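PDB 2GLF: probable M18 family aminopeptidase 1 from Thermotoga maritima, which probably removes N-terminal residues from peptides as a metal-dependent aminopeptidase of the M18 family. Local coordinates for residues A[98-101]-A[102-106]; A[105-108]-A[109-112]; A[162-166]-A[167-171]; A[330-333]-A[334-337]. All coordinates share one frame; numbering follows the deposited sequence.

Contact 1: A[98-101]-A[102-106]; sequences LDFK and PNPLI
The ring of Phe100 meets Pro104 obliquely, through CD2: this carbon lies 3.9 Å from CG of Pro104, and CB of Phe100 is 4.0 Å from CB of the same proline. The two side chains cross at about a right angle, one corner of the benzene ring against the CB-CG side of the pyrrolidine. A chi1 of -91° puts CG of Phe100 beside its own backbone N. The ring is also stacked with Phe114 of the neighbouring strand 111-119, which makes a large flat apolar residue apt here.

The pyrrolidine has a second neighbour in the carbonyl of Lys101: O of Lys101 lies 3.5 Å from CB of Pro104 and 3.6 Å from CG of Pro104. Proline has no N-H to offer it, so an oxygen meets C-H groups. The Lys101 side chain starts beside the ring of Pro102, with CB 3.3 Å from CD of Pro102, and then runs on extended (chi2 -170°, chi3 177°) away from the bend. Its ammonium group ends in salt bridges with Glu182 and with Asp340 of the second subunit. Asn103 is hydrogen-bonded through its backbone N to Asn343, and through ND2 to His342, of that subunit.

Prolines before and after Asn103 suit a place where the backbone leaves the extended course. Lys101 and Pro104 both have backbone hydrogen bonds with Lys115, so the strand pairs with 111-119 on either side of the corner. This is a buried, proline-bracketed corner in the long strand 97-108, part of a beta hairpin in a six-stranded antiparallel sheet.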
loop_
_atom_site.group_PDB
_atom_site.type_symbol
_atom_site.label_atom_id
_atom_site.label_comp_id
_atom_site.label_asym_id
_atom_site.label_seq_id
_atom_site.Cartn_x
_atom_site.Cartn_y
_atom_site.Cartn_z
ATOM N N LEU A 98 -15.454 -33.176 -11.796
ATOM C CA LEU A 98 -16.193 -32.077 -12.400
ATOM C C LEU A 98 -17.544 -32.672 -12.789
ATOM O O LEU A 98 -17.599 -33.777 -13.328
ATOM C CB LEU A 98 -15.490 -31.552 -13.655
ATOM C CG LEU A 98 -14.082 -30.958 -13.557
ATOM C CD1 LEU A 98 -13.610 -30.571 -14.958
ATOM C CD2 LEU A 98 -14.076 -29.748 -12.637
ATOM N N ASP A 99 -18.630 -31.959 -12.498
ATOM C CA ASP A 99 -19.968 -32.431 -12.842
ATOM C C ASP A 99 -20.586 -31.550 -13.915
ATOM O O ASP A 99 -20.494 -30.331 -13.839
ATOM C CB ASP A 99 -20.910 -32.396 -11.631
ATOM C CG ASP A 99 -20.546 -33.399 -10.549
ATOM O OD1 ASP A 99 -19.886 -34.420 -10.852
ATOM O OD2 ASP A 99 -20.952 -33.167 -9.385
ATOM N N PHE A 100 -21.207 -32.165 -14.914
ATOM C CA PHE A 100 -21.895 -31.413 -15.956
ATOM C C PHE A 100 -23.019 -30.665 -15.224
ATOM O O PHE A 100 -23.667 -31.234 -14.345
ATOM C CB PHE A 100 -22.554 -32.375 -16.957
ATOM C CG PHE A 100 -21.691 -32.757 -18.135
ATOM C CD1 PHE A 100 -20.304 -32.731 -18.059
ATOM C CD2 PHE A 100 -22.287 -33.194 -19.316
ATOM C CE1 PHE A 100 -19.527 -33.135 -19.140
ATOM C CE2 PHE A 100 -21.521 -33.600 -20.394
ATOM C CZ PHE A 100 -20.138 -33.570 -20.306
ATOM N N LYS A 101 -23.256 -29.403 -15.564
ATOM C CA LYS A 101 -24.350 -28.670 -14.930
ATOM C C LYS A 101 -25.652 -29.230 -15.493
ATOM O O LYS A 101 -25.634 -30.000 -16.447
ATOM C CB LYS A 101 -24.270 -27.178 -15.249
ATOM C CG LYS A 101 -23.278 -26.405 -14.409
ATOM C CD LYS A 101 -23.453 -24.913 -14.616
ATOM C CE LYS A 101 -22.520 -24.117 -13.724
ATOM N NZ LYS A 101 -22.589 -22.666 -14.051
ATOM N N PRO A 102 -26.801 -28.858 -14.907
ATOM C CA PRO A 102 -28.073 -29.378 -15.426
ATOM C C PRO A 102 -28.257 -29.093 -16.926
ATOM O O PRO A 102 -28.688 -29.967 -17.681
ATOM C CB PRO A 102 -29.106 -28.684 -14.546
ATOM C CG PRO A 102 -28.386 -28.590 -13.228
ATOM C CD PRO A 102 -27.015 -28.108 -13.656
ATOM N N ASN A 103 -27.947 -27.873 -17.360
ATOM C CA ASN A 103 -28.030 -27.530 -18.781
ATOM C C ASN A 103 -26.592 -27.232 -19.175
ATOM O O ASN A 103 -26.207 -26.071 -19.297
ATOM C CB ASN A 103 -28.889 -26.289 -19.017
ATOM C CG ASN A 103 -30.303 -26.453 -18.516
ATOM O OD1 ASN A 103 -30.956 -27.458 -18.783
ATOM N ND2 ASN A 103 -30.790 -25.455 -17.793
ATOM N N PRO A 104 -25.779 -28.286 -19.377
ATOM C CA PRO A 104 -24.366 -28.178 -19.747
ATOM C C PRO A 104 -24.047 -27.717 -21.165
ATOM O O PRO A 104 -22.999 -27.117 -21.394
ATOM C CB PRO A 104 -23.847 -29.585 -19.485
ATOM C CG PRO A 104 -24.992 -30.420 -19.952
ATOM C CD PRO A 104 -26.194 -29.703 -19.351
ATOM N N LEU A 105 -24.934 -27.984 -22.115
ATOM C CA LEU A 105 -24.649 -27.606 -23.488
ATOM C C LEU A 105 -24.976 -26.163 -23.871
ATOM O O LEU A 105 -26.138 -25.737 -23.831
ATOM C CB LEU A 105 -25.366 -28.547 -24.452
ATOM C CG LEU A 105 -24.548 -29.133 -25.609
ATOM C CD1 LEU A 105 -25.523 -29.595 -26.688
ATOM C CD2 LEU A 105 -23.577 -28.105 -26.181
ATOM N N ILE A 106 -23.932 -25.425 -24.245
ATOM C CA ILE A 106 -24.052 -24.038 -24.686
ATOM C C ILE A 106 -23.134 -23.899 -25.893
ATOM O O ILE A 106 -22.294 -24.769 -26.133
ATOM C CB ILE A 106 -23.557 -23.038 -23.619
ATOM C CG1 ILE A 106 -22.026 -23.079 -23.528
ATOM C CG2 ILE A 106 -24.141 -23.385 -22.276
ATOM C CD1 ILE A 106 -21.434 -22.034 -22.599
#

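Contact 2: A[105-108]-A[109-112]; sequences LIED and EQIA
Asp108 and Ile111 are joined by two backbone hydrogen bonds: Asp108 N gives to Ile111 O over 3.1 Å at 162°, and Ile111 N returns a more bent bond to Asp108 O, 2.9 Å and 136°. A water adds a third link, donating to OE2 of Glu107 at 3.0 Å and accepting from the backbone N of Gln110 at 3.2 Å. Glu107 reaches it because CG is anti to the backbone N (chi1 -179°) and the chain stays extended beyond. Its other oxygen, OE1, is hydrogen-bonded to the backbone N of Lys202 in helix 200-213, so the carboxylate spans hairpin and helix.

The backbone angles of Glu109 and Gln110, both with positive phi, make Asp108 to Ile111 a type I' beta turn, the loop of a two-residue beta hairpin. The turn's ends, Asp108 and Ile111, are the antiparallel hydrogen-bonded pair; Glu107 and Ala112 follow as the non-hydrogen-bonded pair. Next to this pair, CA of Glu107 makes a CA-H...O contact of 3.4 Å with Ile111 O.

The acids of the turn lie close, with Asp108 OD2 4.6 Å from Glu109 OE2. This like-charged pair is probably eased by a salt bridge from Glu109 to Lys346 of the third subunit. Farther from the turn the contact becomes apolar: CD2 of Leu105 is 4.2 Å from CB of Ala112. The small methyl of Ala112 suits a place beneath helix 200-213, where it and Leu105 both touch Val205.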
loop_
_atom_site.group_PDB
_atom_site.type_symbol
_atom_site.label_atom_id
_atom_site.label_comp_id
_atom_site.label_asym_id
_atom_site.label_seq_id
_atom_site.Cartn_x
_atom_site.Cartn_y
_atom_site.Cartn_z
ATOM N N LEU A 105 -24.934 -27.984 -22.115
ATOM C CA LEU A 105 -24.649 -27.606 -23.488
ATOM C C LEU A 105 -24.976 -26.163 -23.871
ATOM O O LEU A 105 -26.138 -25.737 -23.831
ATOM C CB LEU A 105 -25.366 -28.547 -24.452
ATOM C CG LEU A 105 -24.548 -29.133 -25.609
ATOM C CD1 LEU A 105 -25.523 -29.595 -26.688
ATOM C CD2 LEU A 105 -23.577 -28.105 -26.181
ATOM N N ILE A 106 -23.932 -25.425 -24.245
ATOM C CA ILE A 106 -24.052 -24.038 -24.686
ATOM C C ILE A 106 -23.134 -23.899 -25.893
ATOM O O ILE A 106 -22.294 -24.769 -26.133
ATOM C CB ILE A 106 -23.557 -23.038 -23.619
ATOM C CG1 ILE A 106 -22.026 -23.079 -23.528
ATOM C CG2 ILE A 106 -24.141 -23.385 -22.276
ATOM C CD1 ILE A 106 -21.434 -22.034 -22.599
ATOM N N GLU A 107 -23.299 -22.820 -26.652
ATOM C CA GLU A 107 -22.432 -22.565 -27.795
ATOM C C GLU A 107 -21.859 -21.166 -27.664
ATOM O O GLU A 107 -22.570 -20.236 -27.298
ATOM C CB GLU A 107 -23.181 -22.666 -29.124
ATOM C CG GLU A 107 -22.238 -22.426 -30.309
ATOM C CD GLU A 107 -22.894 -22.565 -31.671
ATOM O OE1 GLU A 107 -23.533 -23.610 -31.920
ATOM O OE2 GLU A 107 -22.753 -21.632 -32.498
ATOM N N ASP A 108 -20.571 -21.018 -27.952
ATOM C CA ASP A 108 -19.919 -19.713 -27.869
ATOM C C ASP A 108 -18.800 -19.624 -28.894
ATOM O O ASP A 108 -17.968 -20.523 -28.998
ATOM C CB ASP A 108 -19.347 -19.484 -26.472
ATOM C CG ASP A 108 -19.238 -18.012 -26.131
ATOM O OD1 ASP A 108 -18.496 -17.668 -25.186
ATOM O OD2 ASP A 108 -19.907 -17.200 -26.804
ATOM N N GLU A 109 -18.779 -18.525 -29.641
ATOM C CA GLU A 109 -17.782 -18.320 -30.685
ATOM C C GLU A 109 -17.682 -19.547 -31.586
ATOM O O GLU A 109 -16.587 -19.996 -31.938
ATOM C CB GLU A 109 -16.419 -17.987 -30.082
ATOM C CG GLU A 109 -16.351 -16.601 -29.439
ATOM C CD GLU A 109 -16.909 -15.479 -30.331
ATOM O OE1 GLU A 109 -16.600 -15.446 -31.552
ATOM O OE2 GLU A 109 -17.653 -14.618 -29.797
ATOM N N GLN A 110 -18.852 -20.080 -31.939
ATOM C CA GLN A 110 -18.981 -21.235 -32.812
ATOM C C GLN A 110 -18.395 -22.532 -32.257
ATOM O O GLN A 110 -17.984 -23.417 -33.014
ATOM C CB GLN A 110 -18.364 -20.911 -34.176
ATOM C CG GLN A 110 -19.207 -19.962 -35.039
ATOM C CD GLN A 110 -19.394 -18.577 -34.421
ATOM O OE1 GLN A 110 -18.438 -17.803 -34.303
ATOM N NE2 GLN A 110 -20.632 -18.263 -34.022
ATOM N N ILE A 111 -18.382 -22.655 -30.933
ATOM C CA ILE A 111 -17.854 -23.851 -30.285
ATOM C C ILE A 111 -18.838 -24.424 -29.266
ATOM O O ILE A 111 -19.242 -23.740 -28.329
ATOM C CB ILE A 111 -16.529 -23.540 -29.568
ATOM C CG1 ILE A 111 -15.473 -23.153 -30.598
ATOM C CG2 ILE A 111 -16.076 -24.732 -28.754
ATOM C CD1 ILE A 111 -14.134 -22.773 -29.992
ATOM N N ALA A 112 -19.227 -25.679 -29.460
ATOM C CA ALA A 112 -20.145 -26.338 -28.539
ATOM C C ALA A 112 -19.377 -26.576 -27.241
ATOM O O ALA A 112 -18.230 -27.023 -27.266
ATOM C CB ALA A 112 -20.622 -27.658 -29.127
HETATM O O HOH W 1 -21.756 -19.294 -30.972
#

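Contact 3: A[162-166]-A[167-171]; sequences PDLLP and HLDKE
Two overlapping turns run from Leu165 to Leu168 and from Pro166 to Asp169: Leu168 N gives a weak hydrogen bond to Leu165 O, 3.3 Å long, and Asp169 N an ordinary one to Pro166 O at 3.1 Å. Proline suits the second position of the first turn, since its ring holds phi near -57° and no N-H is needed there.

The rings of Pro166 and His167 run alongside each other, the pyrrolidine at the edge of the imidazole with its CD in the ring plane and its CG 3.4 Å from CD2 of His167. With an alanine here CG and CD would be gone, and the imidazole would probably be freer to turn while the backbone lost its restraint on phi. Leu165, its CG flanked by both N and C of its backbone (chi1 55°), turns CD1 into the bend, 3.7 Å from CB of His167 and 4.0 Å from CG of Leu168. CD2 of Leu164 lies 3.9 Å from OD2 of Asp169.

The His167 side chain is about 5 Å from a bound manganese, too far for direct coordination, although predicted as a zinc ligand. It packs edge-to-face with His425 of the third subunit; His425 binds manganese with Asp249 and Glu279. The turns project from the loop between strands 145-150 and 185-189, the edges of the six-stranded sheet, probably reaching toward the metal site of that subunit.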
loop_
_atom_site.group_PDB
_atom_site.type_symbol
_atom_site.label_atom_id
_atom_site.label_comp_id
_atom_site.label_asym_id
_atom_site.label_seq_id
_atom_site.Cartn_x
_atom_site.Cartn_y
_atom_site.Cartn_z
ATOM N N PRO A 162 -9.016 -26.581 -22.763
ATOM C CA PRO A 162 -7.756 -25.974 -23.217
ATOM C C PRO A 162 -7.379 -24.698 -22.470
ATOM O O PRO A 162 -8.132 -23.730 -22.475
ATOM C CB PRO A 162 -8.015 -25.715 -24.699
ATOM C CG PRO A 162 -9.506 -25.436 -24.726
ATOM C CD PRO A 162 -10.050 -26.503 -23.813
ATOM N N ASP A 163 -6.213 -24.701 -21.830
ATOM C CA ASP A 163 -5.758 -23.537 -21.086
ATOM C C ASP A 163 -5.249 -22.500 -22.071
ATOM O O ASP A 163 -4.750 -22.860 -23.130
ATOM C CB ASP A 163 -4.649 -23.933 -20.111
ATOM C CG ASP A 163 -4.164 -22.766 -19.281
ATOM O OD1 ASP A 163 -4.946 -21.814 -19.082
ATOM O OD2 ASP A 163 -3.008 -22.802 -18.813
ATOM N N LEU A 164 -5.386 -21.221 -21.723
ATOM C CA LEU A 164 -4.947 -20.118 -22.583
ATOM C C LEU A 164 -3.449 -20.192 -22.816
ATOM O O LEU A 164 -2.691 -20.406 -21.871
ATOM C CB LEU A 164 -5.295 -18.780 -21.930
ATOM C CG LEU A 164 -5.008 -17.485 -22.689
ATOM C CD1 LEU A 164 -5.720 -17.489 -24.020
ATOM C CD2 LEU A 164 -5.479 -16.300 -21.860
ATOM N N LEU A 165 -3.020 -20.019 -24.067
ATOM C CA LEU A 165 -1.594 -20.074 -24.374
ATOM C C LEU A 165 -0.848 -19.013 -23.566
ATOM O O LEU A 165 -1.349 -17.911 -23.354
ATOM C CB LEU A 165 -1.341 -19.900 -25.879
ATOM C CG LEU A 165 -1.853 -18.718 -26.708
ATOM C CD1 LEU A 165 -1.407 -17.409 -26.122
ATOM C CD2 LEU A 165 -1.305 -18.849 -28.118
ATOM N N PRO A 166 0.363 -19.337 -23.101
ATOM C CA PRO A 166 1.156 -18.397 -22.306
ATOM C C PRO A 166 1.459 -17.046 -22.949
ATOM O O PRO A 166 1.529 -16.029 -22.260
ATOM C CB PRO A 166 2.418 -19.197 -21.993
ATOM C CG PRO A 166 2.554 -20.104 -23.180
ATOM C CD PRO A 166 1.133 -20.561 -23.391
ATOM N N HIS A 167 1.618 -17.036 -24.267
ATOM C CA HIS A 167 1.942 -15.817 -24.999
ATOM C C HIS A 167 0.954 -14.674 -24.809
ATOM O O HIS A 167 1.330 -13.503 -24.855
ATOM C CB HIS A 167 2.036 -16.109 -26.492
ATOM C CG HIS A 167 2.762 -17.371 -26.819
ATOM N ND1 HIS A 167 3.573 -17.492 -27.925
ATOM C CD2 HIS A 167 2.793 -18.572 -26.194
ATOM C CE1 HIS A 167 4.078 -18.711 -27.965
ATOM N NE2 HIS A 167 3.619 -19.387 -26.926
ATOM N N LEU A 168 -0.313 -15.009 -24.614
ATOM C CA LEU A 168 -1.339 -13.992 -24.455
ATOM C C LEU A 168 -1.866 -13.897 -23.035
ATOM O O LEU A 168 -2.760 -13.095 -22.759
ATOM C CB LEU A 168 -2.486 -14.264 -25.434
ATOM C CG LEU A 168 -2.453 -13.571 -26.801
ATOM C CD1 LEU A 168 -1.044 -13.457 -27.324
ATOM C CD2 LEU A 168 -3.328 -14.336 -27.769
ATOM N N ASP A 169 -1.312 -14.711 -22.141
ATOM C CA ASP A 169 -1.720 -14.713 -20.735
ATOM C C ASP A 169 -0.820 -13.705 -20.029
ATOM O O ASP A 169 0.274 -14.045 -19.577
ATOM C CB ASP A 169 -1.530 -16.112 -20.137
ATOM C CG ASP A 169 -2.357 -16.332 -18.885
ATOM O OD1 ASP A 169 -2.156 -15.595 -17.899
ATOM O OD2 ASP A 169 -3.207 -17.247 -18.890
ATOM N N LYS A 170 -1.295 -12.466 -19.936
ATOM C CA LYS A 170 -0.525 -11.377 -19.343
ATOM C C LYS A 170 -0.791 -11.053 -17.872
ATOM O O LYS A 170 0.026 -10.394 -17.226
ATOM C CB LYS A 170 -0.721 -10.120 -20.199
ATOM C CG LYS A 170 0.037 -8.889 -19.735
ATOM C CD LYS A 170 0.029 -7.789 -20.796
ATOM C CE LYS A 170 -1.379 -7.326 -21.155
ATOM N NZ LYS A 170 -2.169 -8.365 -21.871
ATOM N N GLU A 171 -1.918 -11.516 -17.342
ATOM C CA GLU A 171 -2.267 -11.246 -15.951
ATOM C C GLU A 171 -1.583 -12.177 -14.962
ATOM O O GLU A 171 -1.938 -13.354 -14.852
ATOM C CB GLU A 171 -3.783 -11.328 -15.763
ATOM C CG GLU A 171 -4.497 -9.986 -15.856
ATOM C CD GLU A 171 -4.096 -9.185 -17.081
ATOM O OE1 GLU A 171 -4.247 -9.701 -18.209
ATOM O OE2 GLU A 171 -3.632 -8.036 -16.916
#

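Contact 4: A[330-333]-A[334-337]; sequences AVNP and PYKD
Asn332 and Tyr335, then Pro333 and Lys336, are the partners of two successive three-residue steps that lie in a short 3-10 segment in the loop after strand 321-329. Tyr335 N gives its hydrogen to Asn332 O at 2.6 Å, and Lys336 N to Pro333 O at 2.9 Å, with an angle of 152° at the hydrogen. Pro333 and Pro334 fit here, since prolines suit positions whose N-H is not used by these bonds.

The Asn332 side chain, its CG anti to the backbone N (chi1 -163°), runs alongside Tyr335 and meets the ring at its edge: CG of Asn332 is 3.6 Å from CD1 of Tyr335. The amide and ring planes stand 76° apart. One face of the ring is met by CB of Pro334, 4.1 Å above the plane and over its centre. A glycine in place of Asn332 would take the amide from the ring edge and is likely to leave Tyr335 freer to swing on that side.

Lys336 CB lies 3.3 Å from the carbonyl oxygen of Pro333 and CG 3.7 Å from it, before the chain bends at chi3 and leads away. Its long flexible arm suits its end, a salt bridge with Asp108 of the third subunit. Pro334 and Tyr335 both pack on Asn183 of that subunit, marking this proline-led 3-10 turn as part of a subunit interface.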
loop_
_atom_site.group_PDB
_atom_site.type_symbol
_atom_site.label_atom_id
_atom_site.label_comp_id
_atom_site.label_asym_id
_atom_site.label_seq_id
_atom_site.Cartn_x
_atom_site.Cartn_y
_atom_site.Cartn_z
ATOM N N ALA A 330 2.075 -37.894 2.438
ATOM C CA ALA A 330 3.463 -38.296 2.629
ATOM C C ALA A 330 4.311 -37.041 2.428
ATOM O O ALA A 330 3.813 -36.047 1.896
ATOM C CB ALA A 330 3.837 -39.356 1.615
ATOM N N VAL A 331 5.576 -37.052 2.847
ATOM C CA VAL A 331 6.374 -35.846 2.657
ATOM C C VAL A 331 6.767 -35.729 1.197
ATOM O O VAL A 331 7.245 -36.687 0.588
ATOM C CB VAL A 331 7.664 -35.815 3.526
ATOM C CG1 VAL A 331 7.314 -35.968 4.998
ATOM C CG2 VAL A 331 8.603 -36.893 3.092
ATOM N N ASN A 332 6.523 -34.548 0.641
ATOM C CA ASN A 332 6.843 -34.229 -0.742
ATOM C C ASN A 332 8.111 -33.384 -0.605
ATOM O O ASN A 332 8.044 -32.178 -0.385
ATOM C CB ASN A 332 5.691 -33.420 -1.330
ATOM C CG ASN A 332 5.701 -33.386 -2.829
ATOM O OD1 ASN A 332 4.649 -33.418 -3.455
ATOM N ND2 ASN A 332 6.882 -33.306 -3.418
ATOM N N PRO A 333 9.287 -34.017 -0.735
ATOM C CA PRO A 333 10.586 -33.349 -0.610
ATOM C C PRO A 333 10.636 -31.828 -0.834
ATOM O O PRO A 333 10.865 -31.069 0.111
ATOM C CB PRO A 333 11.460 -34.133 -1.581
ATOM C CG PRO A 333 10.941 -35.504 -1.420
ATOM C CD PRO A 333 9.440 -35.305 -1.439
ATOM N N PRO A 334 10.413 -31.360 -2.074
ATOM C CA PRO A 334 10.460 -29.912 -2.319
ATOM C C PRO A 334 9.590 -29.072 -1.385
ATOM O O PRO A 334 9.858 -27.885 -1.183
ATOM C CB PRO A 334 10.018 -29.793 -3.777
ATOM C CG PRO A 334 9.102 -30.979 -3.947
ATOM C CD PRO A 334 9.878 -32.069 -3.249
ATOM N N TYR A 335 8.555 -29.691 -0.820
ATOM C CA TYR A 335 7.642 -28.998 0.079
ATOM C C TYR A 335 7.638 -29.618 1.469
ATOM O O TYR A 335 6.630 -29.575 2.176
ATOM C CB TYR A 335 6.229 -29.020 -0.495
ATOM C CG TYR A 335 6.181 -28.735 -1.975
ATOM C CD1 TYR A 335 5.933 -29.758 -2.888
ATOM C CD2 TYR A 335 6.397 -27.448 -2.469
ATOM C CE1 TYR A 335 5.899 -29.508 -4.257
ATOM C CE2 TYR A 335 6.365 -27.187 -3.837
ATOM C CZ TYR A 335 6.116 -28.221 -4.725
ATOM O OH TYR A 335 6.084 -27.984 -6.082
ATOM N N LYS A 336 8.777 -30.182 1.860
ATOM C CA LYS A 336 8.914 -30.814 3.168
ATOM C C LYS A 336 8.634 -29.854 4.337
ATOM O O LYS A 336 8.284 -30.297 5.425
ATOM C CB LYS A 336 10.321 -31.414 3.324
ATOM C CG LYS A 336 11.373 -30.406 3.754
ATOM C CD LYS A 336 12.714 -31.050 4.072
ATOM C CE LYS A 336 13.453 -31.483 2.813
ATOM N NZ LYS A 336 14.866 -31.886 3.094
ATOM N N ASP A 337 8.787 -28.549 4.126
ATOM C CA ASP A 337 8.537 -27.594 5.205
ATOM C C ASP A 337 7.071 -27.467 5.608
ATOM O O ASP A 337 6.724 -26.703 6.512
ATOM C CB ASP A 337 9.064 -26.207 4.838
ATOM C CG ASP A 337 10.492 -25.992 5.293
ATOM O OD1 ASP A 337 10.963 -24.837 5.237
ATOM O OD2 ASP A 337 11.146 -26.976 5.705
#

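How the contacts relate
Along the chain, contacts 1 and 2 come first and overlap at Leu105 and Ile106: contact 1 turns the corner within strand 97-108, and contact 2 then closes the hairpin to strand 111-119, the centres 13 Å apart. Contact 3 follows in the loop leading to edge strand 185-189 of the same sheet, its nearest atoms about 7 Å from contact 2. Contact 4 comes last, in the loop between strands 321-329 and 351-354 of the nine-stranded mixed sheet, about 42 Å from contact 2 between centres. Contacts 3 and 4 thus follow the overlapping pair in series; none nests or crosses. Contacts 1 and 2 touch the second subunit, whereas contacts 2, 3 and 4 reach the third.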